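Designed protein (Trypanosoma brucei, PDB 6IEV) is a designed protein of the thioredoxin family, of no known biological function, probably made to study what stabilises proteins at high temperature. Local coordinates at residues A36-S41 with I97-E102. Residues are numbered along the deposited sequence; the frame is centred on the assembly and turned at random.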
loop_
_atom_site.group_PDB
_atom_site.type_symbol
_atom_site.label_atom_id
_atom_site.label_comp_id
_atom_site.label_asym_id
_atom_site.label_seq_id
_atom_site.Cartn_x
_atom_site.Cartn_y
_atom_site.Cartn_z
ATOM N N ALA A 36 -3.690 -12.045 21.426
ATOM C CA ALA A 36 -5.010 -11.993 22.045
ATOM C C ALA A 36 -5.774 -10.725 21.681
ATOM O O ALA A 36 -6.981 -10.654 21.937
ATOM C CB ALA A 36 -4.890 -12.100 23.565
ATOM N N SER A 37 -5.097 -9.733 21.107
ATOM C CA SER A 37 -5.742 -8.527 20.616
ATOM C C SER A 37 -6.771 -8.858 19.536
ATOM O O SER A 37 -6.732 -9.913 18.894
ATOM C CB SER A 37 -4.705 -7.566 20.029
ATOM O OG SER A 37 -5.259 -6.841 18.956
ATOM N N ASN A 38 -7.697 -7.924 19.329
ATOM C CA ASN A 38 -8.673 -8.059 18.258
ATOM C C ASN A 38 -8.179 -7.485 16.938
ATOM O O ASN A 38 -8.866 -7.623 15.922
ATOM C CB ASN A 38 -9.989 -7.392 18.658
ATOM C CG ASN A 38 -10.938 -8.356 19.336
ATOM O OD1 ASN A 38 -11.448 -8.083 20.427
ATOM N ND2 ASN A 38 -11.170 -9.503 18.698
ATOM N N ARG A 39 -6.981 -6.910 16.909
ATOM C CA ARG A 39 -6.300 -6.680 15.647
ATOM C C ARG A 39 -5.843 -7.999 15.032
ATOM O O ARG A 39 -5.804 -9.044 15.679
ATOM C CB ARG A 39 -5.099 -5.759 15.844
ATOM C CG ARG A 39 -5.476 -4.366 16.320
ATOM C CD ARG A 39 -4.324 -3.672 17.044
ATOM N NE ARG A 39 -3.205 -3.349 16.156
ATOM C CZ ARG A 39 -3.174 -2.307 15.332
ATOM N NH1 ARG A 39 -4.201 -1.467 15.281
ATOM N NH2 ARG A 39 -2.114 -2.098 14.565
ATOM N N ILE A 40 -5.536 -7.943 13.746
ATOM C CA ILE A 40 -5.009 -9.087 13.021
ATOM C C ILE A 40 -3.500 -9.116 13.214
ATOM O O ILE A 40 -2.811 -8.105 13.010
ATOM C CB ILE A 40 -5.389 -9.019 11.536
ATOM C CG1 ILE A 40 -6.893 -9.262 11.379
ATOM C CG2 ILE A 40 -4.571 -10.005 10.713
ATOM C CD1 ILE A 40 -7.303 -9.524 9.958
ATOM N N SER A 41 -2.991 -10.262 13.653
ATOM C CA SER A 41 -1.567 -10.491 13.826
ATOM C C SER A 41 -1.047 -11.421 12.733
ATOM O O SER A 41 -1.674 -12.440 12.418
ATOM C CB SER A 41 -1.290 -11.103 15.206
ATOM O OG SER A 41 -2.172 -10.590 16.191
ATOM N N ILE A 97 -1.712 -16.327 10.490
ATOM C CA ILE A 97 -2.536 -15.136 10.646
ATOM C C ILE A 97 -3.539 -15.392 11.756
ATOM O O ILE A 97 -4.295 -16.367 11.698
ATOM C CB ILE A 97 -3.238 -14.755 9.335
ATOM C CG1 ILE A 97 -2.195 -14.605 8.232
ATOM C CG2 ILE A 97 -4.016 -13.455 9.513
ATOM C CD1 ILE A 97 -2.794 -14.338 6.869
ATOM N N GLU A 98 -3.568 -14.503 12.749
ATOM C CA GLU A 98 -4.411 -14.684 13.917
ATOM C C GLU A 98 -5.223 -13.428 14.188
ATOM O O GLU A 98 -4.817 -12.314 13.847
ATOM C CB GLU A 98 -3.580 -15.021 15.152
ATOM C CG GLU A 98 -2.956 -16.413 15.104
ATOM C CD GLU A 98 -3.137 -17.182 16.397
ATOM O OE1 GLU A 98 -3.499 -18.376 16.334
ATOM O OE2 GLU A 98 -2.918 -16.589 17.473
ATOM N N LYS A 99 -6.362 -13.619 14.845
ATOM C CA LYS A 99 -7.166 -12.515 15.345
ATOM C C LYS A 99 -7.888 -13.001 16.589
ATOM O O LYS A 99 -8.476 -14.084 16.572
ATOM C CB LYS A 99 -8.160 -12.027 14.288
ATOM C CG LYS A 99 -9.119 -10.956 14.764
ATOM C CD LYS A 99 -9.793 -10.267 13.579
ATOM C CE LYS A 99 -11.233 -9.868 13.910
ATOM N NZ LYS A 99 -11.310 -8.809 14.956
ATOM N N GLY A 100 -7.779 -12.244 17.674
ATOM C CA GLY A 100 -8.391 -12.672 18.928
ATOM C C GLY A 100 -7.995 -14.065 19.364
ATOM O O GLY A 100 -8.838 -14.830 19.855
ATOM N N GLY A 101 -6.728 -14.431 19.169
ATOM C CA GLY A 101 -6.238 -15.731 19.578
ATOM C C GLY A 101 -6.673 -16.894 18.712
ATOM O O GLY A 101 -6.264 -18.029 18.977
ATOM N N GLU A 102 -7.451 -16.654 17.677
ATOM C CA GLU A 102 -7.913 -17.706 16.799
ATOM C C GLU A 102 -7.198 -17.624 15.458
ATOM O O GLU A 102 -7.020 -16.527 14.912
ATOM C CB GLU A 102 -9.429 -17.618 16.584
ATOM C CG GLU A 102 -10.249 -17.917 17.836
ATOM C CD GLU A 102 -10.714 -19.366 17.911
ATOM O OE1 GLU A 102 -11.872 -19.633 17.523
ATOM O OE2 GLU A 102 -9.931 -20.231 18.369
#
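S41 and E98 pair through both backbone groups: S41 N donates to E98 O and E98 N to S41 O, each bond 2.8 Å long and nearly straight. Two CA-H...O contacts flank them, I40 CA lying 3.3 Å from E98 O and I97 CA equally near S41 O. Toward the loops, G100 N gives a more bent bond to S37 O (N-H...O 138°). The side chain of K99 bends toward 36-41. Its CG stands anti to the backbone N (chi1 175°), its CD packs on I40 CG1, and bends at chi3 and chi4 bring NZ to 2.9 Å from N38 O, in the carbonyl plane and on a lone pair. CG2 of I40 meets CG2 of I97 at 3.7 Å, the two side chains crossing obliquely.

In the thioredoxin fold, this is where the central strand 40-46 begins, beside the end of the antiparallel strand 94-99. A type I' turn from K99 to E102 then leads into the edge strand 102-108, with G100 and G101 at its two positive-phi positions. The approach from helix 28-35 is shaped by an ST turn, in which S37 OG accepts from R39 N at 2.7 Å. The R39 side chain starts away from 97-102, and its NE forms a salt bridge with D71 while its NH2 is bonded to P68 O. Helix 112-123 packs on the isoleucines, L123 against I40 and L115 and L122 against I97. On the face shared by S41 and E98, the end of the buried glutamate leads away from 36-41, and its OE2 is hydrogen-bonded to Y87 OH.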